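Local coordinates for protein proteolytically activated form of PPO4 Tyrosinase (Agaricus bisporus var. bisporus H97, PDB 4OUA) that oxidises monophenols to o-diphenols and these on to reactive o-quinones at a copper centre, the initial step of melanin synthesis, at residues H90-S95 against E326-T331; F49-G54 against T61-P66; F86-R91 against W336-L341. All coordinates share one frame; numbering follows the deposited sequence.

Contact 1: H90-S95 against E326-T331. With CU1 (copper (I) ion), chain C.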
# COMPACT_ATOMS: atom_id res chain seq x y z
N HIS A 90 0.78 2.59 -8.24
CA HIS A 90 0.58 2.12 -6.88
C HIS A 90 -0.53 2.89 -6.18
O HIS A 90 -1.18 2.38 -5.27
CB HIS A 90 1.89 2.22 -6.08
CG HIS A 90 2.91 1.20 -6.48
ND1 HIS A 90 3.63 1.28 -7.65
CD2 HIS A 90 3.33 0.07 -5.86
CE1 HIS A 90 4.44 0.24 -7.74
NE2 HIS A 90 4.28 -0.51 -6.66
N ARG A 91 -0.77 4.12 -6.62
CA ARG A 91 -1.86 4.93 -6.08
C ARG A 91 -3.20 4.25 -6.33
O ARG A 91 -4.04 4.17 -5.43
CB ARG A 91 -1.86 6.33 -6.70
CG ARG A 91 -3.20 7.04 -6.58
CD ARG A 91 -3.03 8.55 -6.67
NE ARG A 91 -2.40 9.09 -5.47
CZ ARG A 91 -2.09 10.37 -5.30
NH1 ARG A 91 -2.36 11.25 -6.26
NH2 ARG A 91 -1.52 10.78 -4.18
N VAL A 92 -3.39 3.77 -7.55
CA VAL A 92 -4.63 3.11 -7.92
C VAL A 92 -4.62 1.65 -7.46
O VAL A 92 -5.67 1.00 -7.38
CB VAL A 92 -4.86 3.18 -9.45
CG1 VAL A 92 -3.73 2.50 -10.19
CG2 VAL A 92 -6.21 2.57 -9.82
N TYR A 93 -3.44 1.14 -7.13
CA TYR A 93 -3.30 -0.21 -6.60
C TYR A 93 -3.89 -0.30 -5.20
O TYR A 93 -4.62 -1.24 -4.88
CB TYR A 93 -1.83 -0.64 -6.58
CG TYR A 93 -1.61 -2.09 -6.21
CD1 TYR A 93 -2.62 -3.03 -6.37
CD2 TYR A 93 -0.39 -2.52 -5.70
CE1 TYR A 93 -2.43 -4.36 -6.03
CE2 TYR A 93 -0.19 -3.85 -5.37
CZ TYR A 93 -1.21 -4.76 -5.53
OH TYR A 93 -1.00 -6.08 -5.20
N VAL A 94 -3.57 0.68 -4.36
CA VAL A 94 -4.13 0.75 -3.02
C VAL A 94 -5.63 1.03 -3.10
O VAL A 94 -6.39 0.66 -2.21
CB VAL A 94 -3.45 1.84 -2.18
CG1 VAL A 94 -4.02 1.87 -0.77
CG2 VAL A 94 -1.94 1.62 -2.14
N SER A 95 -6.05 1.68 -4.18
CA SER A 95 -7.45 2.06 -4.36
C SER A 95 -8.36 0.84 -4.54
O SER A 95 -9.45 0.78 -3.97
CB SER A 95 -7.60 3.00 -5.55
OG SER A 95 -6.83 4.17 -5.35
N GLU A 326 -2.81 -1.00 -16.27
CA GLU A 326 -3.35 -2.34 -16.05
C GLU A 326 -2.98 -2.87 -14.67
O GLU A 326 -1.90 -2.60 -14.16
CB GLU A 326 -2.83 -3.30 -17.12
CG GLU A 326 -3.40 -3.06 -18.51
CD GLU A 326 -4.82 -3.56 -18.65
OE1 GLU A 326 -5.17 -4.56 -17.98
OE2 GLU A 326 -5.59 -2.96 -19.43
N PRO A 327 -3.90 -3.63 -14.04
CA PRO A 327 -5.24 -3.90 -14.57
C PRO A 327 -6.31 -3.02 -13.92
O PRO A 327 -7.39 -3.51 -13.58
CB PRO A 327 -5.45 -5.36 -14.19
CG PRO A 327 -4.74 -5.49 -12.87
CD PRO A 327 -3.59 -4.49 -12.89
N PHE A 328 -6.01 -1.74 -13.75
CA PHE A 328 -6.92 -0.82 -13.07
C PHE A 328 -7.76 -0.03 -14.07
O PHE A 328 -7.23 0.70 -14.90
CB PHE A 328 -6.14 0.13 -12.16
CG PHE A 328 -5.19 -0.58 -11.23
CD1 PHE A 328 -5.67 -1.32 -10.16
CD2 PHE A 328 -3.82 -0.50 -11.43
CE1 PHE A 328 -4.80 -1.97 -9.31
CE2 PHE A 328 -2.95 -1.15 -10.57
CZ PHE A 328 -3.44 -1.88 -9.51
N TYR A 329 -9.08 -0.18 -13.98
CA TYR A 329 -9.99 0.45 -14.93
C TYR A 329 -10.96 1.42 -14.27
O TYR A 329 -11.54 1.13 -13.22
CB TYR A 329 -10.78 -0.62 -15.69
CG TYR A 329 -10.01 -1.25 -16.83
CD1 TYR A 329 -8.95 -2.11 -16.59
CD2 TYR A 329 -10.36 -1.00 -18.15
CE1 TYR A 329 -8.25 -2.70 -17.63
CE2 TYR A 329 -9.67 -1.58 -19.20
CZ TYR A 329 -8.62 -2.43 -18.93
OH TYR A 329 -7.92 -3.01 -19.97
N GLU A 330 -11.15 2.58 -14.90
CA GLU A 330 -12.12 3.57 -14.44
C GLU A 330 -13.53 3.02 -14.60
O GLU A 330 -14.37 3.17 -13.71
CB GLU A 330 -11.97 4.87 -15.22
CG GLU A 330 -10.55 5.41 -15.28
CD GLU A 330 -10.43 6.63 -16.17
OE1 GLU A 330 -9.29 7.07 -16.43
OE2 GLU A 330 -11.47 7.15 -16.62
N THR A 331 -13.78 2.39 -15.74
CA THR A 331 -15.06 1.73 -16.00
C THR A 331 -14.80 0.36 -16.62
O THR A 331 -13.69 -0.16 -16.56
CB THR A 331 -15.95 2.56 -16.94
OG1 THR A 331 -15.37 2.62 -18.25
CG2 THR A 331 -16.12 3.97 -16.40
CU CU1 C . 5.24 -2.32 -6.33
O HOH W 1 6.85 -2.49 -4.54
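Phe328 brings one face of its ring down on helix 86-109 at Val92 and Tyr93, and almost everything apolar in the contact passes through that ring. Val92 forks around its near end: CG1 approaches Phe328 CD2 at 3.2 Å, while CG2 lies 3.4 Å from Phe328 CB, with the two methyls equally far from CG. With a chi1 of 60°, CG1 stands between the backbone N and the carbonyl carbon, and both branches can face the loop. At the far end Phe328 CZ reaches Tyr93 CD1 at 3.4 Å, and CZ also touches the CA of the same tyrosine.

The aromatic pair is oblique. The ring centroids of Tyr93 and Phe328 are 5.8 Å apart and the planes meet at 47°, so the rings cross at a slant.

The helix backbone takes part as well. The peptide joining Val92 to Tyr93 lies over the Phe328 ring, with the carbonyl carbon of Val92 above its centre and the N of Tyr93 nearer the rim. On the opposite face sits Pro327 CD, from a proline that follows a cis peptide bond, and the ring is thus enclosed between helix and loop. This helix belongs to the four-helix bundle that holds the copper pair in tyrosinases; residues 326-331 come from a loop more than two hundred residues later, laid against this helix of the bundle.

Metal binding occurs on another side of the same helical turn. His90 points its CB away from the loop, and its NE2 binds copper at 2.1 Å, with His56 and His81 as the other protein ligands and water 1 at 2.4 Å from the ion. Farther along the helix, Ser95 OG donates to the carbonyl O of Arg91 at 2.8 Å.

Contact 2: F49-G54 against T61-P66. With NA (sodium ion), chain E.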
# COMPACT_ATOMS: atom_id res chain seq x y z
N PHE A 49 -7.95 -11.60 -0.86
CA PHE A 49 -6.65 -11.07 -0.48
C PHE A 49 -5.53 -11.61 -1.37
O PHE A 49 -4.58 -10.90 -1.68
CB PHE A 49 -6.35 -11.41 0.99
CG PHE A 49 -5.03 -10.89 1.48
CD1 PHE A 49 -3.89 -11.67 1.40
CD2 PHE A 49 -4.93 -9.62 2.03
CE1 PHE A 49 -2.67 -11.19 1.85
CE2 PHE A 49 -3.72 -9.14 2.49
CZ PHE A 49 -2.59 -9.93 2.40
N PHE A 50 -5.66 -12.87 -1.78
CA PHE A 50 -4.62 -13.52 -2.58
C PHE A 50 -4.51 -12.92 -3.98
O PHE A 50 -3.42 -12.60 -4.44
CB PHE A 50 -4.88 -15.02 -2.67
CG PHE A 50 -3.83 -15.77 -3.44
CD1 PHE A 50 -2.67 -16.18 -2.81
CD2 PHE A 50 -4.01 -16.06 -4.78
CE1 PHE A 50 -1.70 -16.87 -3.51
CE2 PHE A 50 -3.04 -16.74 -5.49
CZ PHE A 50 -1.88 -17.15 -4.85
N GLN A 51 -5.65 -12.78 -4.66
CA GLN A 51 -5.66 -12.24 -6.01
C GLN A 51 -5.32 -10.75 -6.02
O GLN A 51 -4.72 -10.26 -6.97
CB GLN A 51 -7.02 -12.47 -6.67
CG GLN A 51 -7.25 -13.91 -7.11
CD GLN A 51 -6.26 -14.35 -8.18
OE1 GLN A 51 -6.11 -13.70 -9.21
NE2 GLN A 51 -5.59 -15.47 -7.93
N LEU A 52 -5.71 -10.05 -4.96
CA LEU A 52 -5.42 -8.63 -4.83
C LEU A 52 -3.92 -8.40 -4.66
O LEU A 52 -3.34 -7.54 -5.32
CB LEU A 52 -6.19 -8.03 -3.66
CG LEU A 52 -7.70 -7.89 -3.84
CD1 LEU A 52 -8.36 -7.36 -2.58
CD2 LEU A 52 -8.02 -6.99 -5.03
N SER A 53 -3.30 -9.17 -3.77
CA SER A 53 -1.86 -9.09 -3.57
C SER A 53 -1.12 -9.74 -4.73
O SER A 53 0.01 -9.38 -5.05
CB SER A 53 -1.46 -9.75 -2.25
OG SER A 53 -2.03 -9.07 -1.15
N GLY A 54 -1.78 -10.70 -5.37
CA GLY A 54 -1.21 -11.41 -6.50
C GLY A 54 -0.98 -10.50 -7.69
O GLY A 54 -0.17 -10.80 -8.56
N THR A 61 -0.45 -13.94 -13.66
CA THR A 61 -1.73 -14.14 -14.34
C THR A 61 -2.54 -12.85 -14.39
O THR A 61 -2.42 -12.01 -13.50
CB THR A 61 -2.57 -15.23 -13.65
OG1 THR A 61 -2.84 -14.85 -12.30
CG2 THR A 61 -1.82 -16.56 -13.65
N PRO A 62 -3.37 -12.70 -15.43
CA PRO A 62 -4.26 -11.54 -15.59
C PRO A 62 -5.26 -11.43 -14.44
O PRO A 62 -5.73 -12.45 -13.95
CB PRO A 62 -4.97 -11.82 -16.91
CG PRO A 62 -4.09 -12.80 -17.63
CD PRO A 62 -3.48 -13.64 -16.55
N TRP A 63 -5.59 -10.21 -14.04
CA TRP A 63 -6.52 -10.00 -12.93
C TRP A 63 -7.82 -9.35 -13.38
O TRP A 63 -7.82 -8.23 -13.89
CB TRP A 63 -5.86 -9.16 -11.84
CG TRP A 63 -6.76 -8.91 -10.66
CD1 TRP A 63 -6.93 -9.73 -9.58
CD2 TRP A 63 -7.60 -7.78 -10.45
NE1 TRP A 63 -7.83 -9.17 -8.70
CE2 TRP A 63 -8.26 -7.97 -9.21
CE3 TRP A 63 -7.87 -6.62 -11.18
CZ2 TRP A 63 -9.16 -7.05 -8.70
CZ3 TRP A 63 -8.77 -5.70 -10.66
CH2 TRP A 63 -9.40 -5.92 -9.43
N ALA A 64 -8.93 -10.06 -13.17
CA ALA A 64 -10.26 -9.55 -13.50
C ALA A 64 -10.35 -9.16 -14.97
O ALA A 64 -10.91 -8.12 -15.31
CB ALA A 64 -10.61 -8.37 -12.61
N LYS A 65 -9.80 -10.00 -15.85
CA LYS A 65 -9.84 -9.75 -17.28
C LYS A 65 -10.94 -10.55 -17.95
O LYS A 65 -11.16 -11.72 -17.62
CB LYS A 65 -8.48 -10.07 -17.91
CG LYS A 65 -7.31 -9.35 -17.27
CD LYS A 65 -7.46 -7.84 -17.36
CE LYS A 65 -7.48 -7.37 -18.80
NZ LYS A 65 -7.66 -5.89 -18.91
N PRO A 66 -11.65 -9.92 -18.90
CA PRO A 66 -12.71 -10.54 -19.70
C PRO A 66 -12.25 -11.82 -20.39
O PRO A 66 -11.05 -12.05 -20.52
CB PRO A 66 -13.06 -9.46 -20.72
CG PRO A 66 -12.73 -8.19 -20.03
CD PRO A 66 -11.52 -8.48 -19.19
NA NA E . 0.33 -11.36 -10.48
O HOH W 2 -1.92 -10.83 -11.03
O HOH W 3 0.66 -10.56 -12.48
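Trp63 is where segment 61-66 touches Gln51 and Leu52 of helix 49-54, but the approach begins two residues earlier. Thr61 accepts a hydrogen bond from water 2 through its carbonyl O, at 2.8 Å. The same water is a ligand of a sodium ion, and Gly54 O coordinates that ion too. Water 3 and the carbonyl oxygens of Gly57 and Pro59 complete the site, which thus links Gly54 to the loop.

At Trp63, CG lies anti to the backbone N (chi1 -180°), carrying the indole toward the helix. Its CD1 comes 3.5 Å from Gln51 O, and Gln51 CB meets the ring edge in plane. The glutamine amide lies within 4° of parallel to the indole, but its NE2 hydrogen-bonds to the carbonyl O of Gln43. Farther round, CZ2 of Trp63 touches Leu52 CD2 at 3.8 Å, while NE1 hydrogen-bonds to the carbonyl O of Tyr46. Putting an alanine at Trp63 would probably open a gap beside Leu52 and leave Tyr46 O without this donor.

Next, Ala64 folds its CB back over one face of the indole, and Lys65 goes on to a salt bridge with Glu326.

Around this pair, Trp63 reaches Ile96 and Leu52 reaches Tyr97 and Ile100, all on helix 86-109, while Phe49 packs on helix 25-39.

Contact 3: F86-R91 against W336-L341. With CU1 (copper (I) ion), chain C.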
# COMPACT_ATOMS: atom_id res chain seq x y z
N PHE A 86 5.70 4.41 -11.50
CA PHE A 86 5.70 3.81 -10.17
C PHE A 86 4.70 4.46 -9.22
O PHE A 86 3.86 3.76 -8.63
CB PHE A 86 7.10 3.89 -9.55
CG PHE A 86 7.14 3.49 -8.10
CD1 PHE A 86 7.13 2.15 -7.73
CD2 PHE A 86 7.18 4.45 -7.11
CE1 PHE A 86 7.16 1.78 -6.40
CE2 PHE A 86 7.21 4.09 -5.77
CZ PHE A 86 7.20 2.75 -5.42
N PRO A 87 4.77 5.79 -9.05
CA PRO A 87 3.86 6.48 -8.13
C PRO A 87 2.39 6.31 -8.48
O PRO A 87 1.58 6.01 -7.60
CB PRO A 87 4.29 7.94 -8.26
CG PRO A 87 5.70 7.89 -8.72
CD PRO A 87 5.76 6.70 -9.64
N THR A 88 2.04 6.49 -9.75
CA THR A 88 0.64 6.47 -10.16
C THR A 88 0.04 5.07 -10.15
O THR A 88 -1.11 4.88 -9.78
CB THR A 88 0.44 7.08 -11.57
OG1 THR A 88 1.26 6.38 -12.51
CG2 THR A 88 0.82 8.55 -11.56
N TRP A 89 0.83 4.08 -10.56
CA TRP A 89 0.33 2.70 -10.62
C TRP A 89 -0.01 2.18 -9.23
O TRP A 89 -0.97 1.43 -9.06
CB TRP A 89 1.36 1.78 -11.28
CG TRP A 89 0.86 0.36 -11.42
CD1 TRP A 89 0.24 -0.19 -12.50
CD2 TRP A 89 0.93 -0.67 -10.43
NE1 TRP A 89 -0.07 -1.50 -12.25
CE2 TRP A 89 0.34 -1.82 -10.98
CE3 TRP A 89 1.44 -0.74 -9.13
CZ2 TRP A 89 0.24 -3.02 -10.29
CZ3 TRP A 89 1.34 -1.93 -8.43
CH2 TRP A 89 0.75 -3.06 -9.02
N HIS A 90 0.78 2.59 -8.24
CA HIS A 90 0.58 2.12 -6.88
C HIS A 90 -0.53 2.89 -6.18
O HIS A 90 -1.18 2.38 -5.27
CB HIS A 90 1.89 2.22 -6.08
CG HIS A 90 2.91 1.20 -6.48
ND1 HIS A 90 3.63 1.28 -7.65
CD2 HIS A 90 3.33 0.07 -5.86
CE1 HIS A 90 4.44 0.24 -7.74
NE2 HIS A 90 4.28 -0.51 -6.66
N ARG A 91 -0.77 4.12 -6.62
CA ARG A 91 -1.86 4.93 -6.08
C ARG A 91 -3.20 4.25 -6.33
O ARG A 91 -4.04 4.17 -5.43
CB ARG A 91 -1.86 6.33 -6.70
CG ARG A 91 -3.20 7.04 -6.58
CD ARG A 91 -3.03 8.55 -6.67
NE ARG A 91 -2.40 9.09 -5.47
CZ ARG A 91 -2.09 10.37 -5.30
NH1 ARG A 91 -2.36 11.25 -6.26
NH2 ARG A 91 -1.52 10.78 -4.18
N TRP A 336 -7.37 3.05 -16.38
CA TRP A 336 -6.91 4.24 -15.66
C TRP A 336 -5.67 4.83 -16.32
O TRP A 336 -4.91 4.13 -16.99
CB TRP A 336 -6.61 3.90 -14.20
CG TRP A 336 -7.79 4.04 -13.29
CD1 TRP A 336 -8.53 3.03 -12.75
CD2 TRP A 336 -8.36 5.26 -12.81
NE1 TRP A 336 -9.53 3.55 -11.97
CE2 TRP A 336 -9.45 4.91 -11.99
CE3 TRP A 336 -8.06 6.61 -13.00
CZ2 TRP A 336 -10.24 5.87 -11.36
CZ3 TRP A 336 -8.85 7.56 -12.37
CH2 TRP A 336 -9.92 7.19 -11.56
N THR A 337 -5.48 6.13 -16.13
CA THR A 337 -4.28 6.81 -16.61
C THR A 337 -3.74 7.73 -15.52
O THR A 337 -4.43 8.01 -14.54
CB THR A 337 -4.56 7.62 -17.90
OG1 THR A 337 -5.65 8.52 -17.67
CG2 THR A 337 -4.92 6.68 -19.04
N SER A 338 -2.51 8.20 -15.71
CA SER A 338 -1.84 9.00 -14.70
C SER A 338 -2.38 10.43 -14.61
O SER A 338 -2.35 11.04 -13.54
CB SER A 338 -0.34 9.04 -14.98
OG SER A 338 0.23 7.74 -14.92
N VAL A 339 -2.89 10.94 -15.73
CA VAL A 339 -3.34 12.32 -15.81
C VAL A 339 -4.36 12.69 -14.72
O VAL A 339 -4.15 13.66 -13.99
CB VAL A 339 -3.97 12.63 -17.19
CG1 VAL A 339 -4.45 14.07 -17.24
CG2 VAL A 339 -2.96 12.35 -18.29
N PRO A 340 -5.46 11.93 -14.62
CA PRO A 340 -6.50 12.24 -13.63
C PRO A 340 -6.10 11.92 -12.19
O PRO A 340 -6.69 12.47 -11.26
CB PRO A 340 -7.67 11.36 -14.07
CG PRO A 340 -7.03 10.22 -14.77
CD PRO A 340 -5.84 10.79 -15.48
N LEU A 341 -5.11 11.05 -12.01
CA LEU A 341 -4.75 10.56 -10.68
C LEU A 341 -4.05 11.60 -9.81
O LEU A 341 -3.53 11.28 -8.74
CB LEU A 341 -3.86 9.32 -10.80
CG LEU A 341 -4.55 8.08 -11.36
CD1 LEU A 341 -3.61 6.88 -11.31
CD2 LEU A 341 -5.84 7.80 -10.62
CU CU1 C . 5.24 -2.32 -6.33
O HOH W 1 6.85 -2.49 -4.54
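Leu341 O meets the edge of the Arg91 guanidinium: NH1 of the arginine donates to this carbonyl oxygen at 2.7 Å, with the acceptor practically in the guanidinium plane and the donor nearly along the C=O axis. The arginine chain extends from CB and then bends at chi3 (-71°), which turns the flat group to present this edge.

One turn back on the same helix, Thr88 sets its CB toward the loop and faces Ser338. The two hydroxyls, OG1 of Thr88 and OG of Ser338, hydrogen-bond at 3.0 Å, and alongside them Thr88 CG2 packs against Ser338 CB at 3.6 Å. Leu341 fills in beside this pair, its CD1 lying 3.5 Å from the carbonyl O of Thr88.

On another side of the helix, the His90 ring is pressed between two aromatics: Trp89 CE3 stands over the centre of one face, and Phe86 CE1 covers the other nearer the rim. His90 ND1 donates to Phe86 O at 2.7 Å, somewhat tilted from the ring plane, which fixes the rotation of the copper-binding ring.

The loop thus grips the helix by two polar bonds. NH1 of Arg91 also reaches Gln293, and NE forms a salt bridge with Asp286 of helix 277-295, so the buried positive charge is probably well compensated.

In the fold
Contacts 1 and 3, with centres about 8 Å apart, share the start of helix 86-109 and lay two parts of the loop between strands 318-319 and 349-350 against it. Probable hydrogen bonds tie that loop to itself, Phe328 O to Trp336 N (2.8 Å), and to the helix, Trp89 NE1 to Glu326 O (2.9 Å). Contact 2, centred about 12 Å from contact 1, joins it through a probable hydrogen bond, Tyr93 OH to Leu52 O (2.8 Å), and the Lys65 NZ to Glu326 OE1 salt bridge (3.0 Å). His90 places contacts 1 and 3 at the copper site; contact 2 borders the sodium ion, the Leu52 side chain about 13 Å from a copper ion.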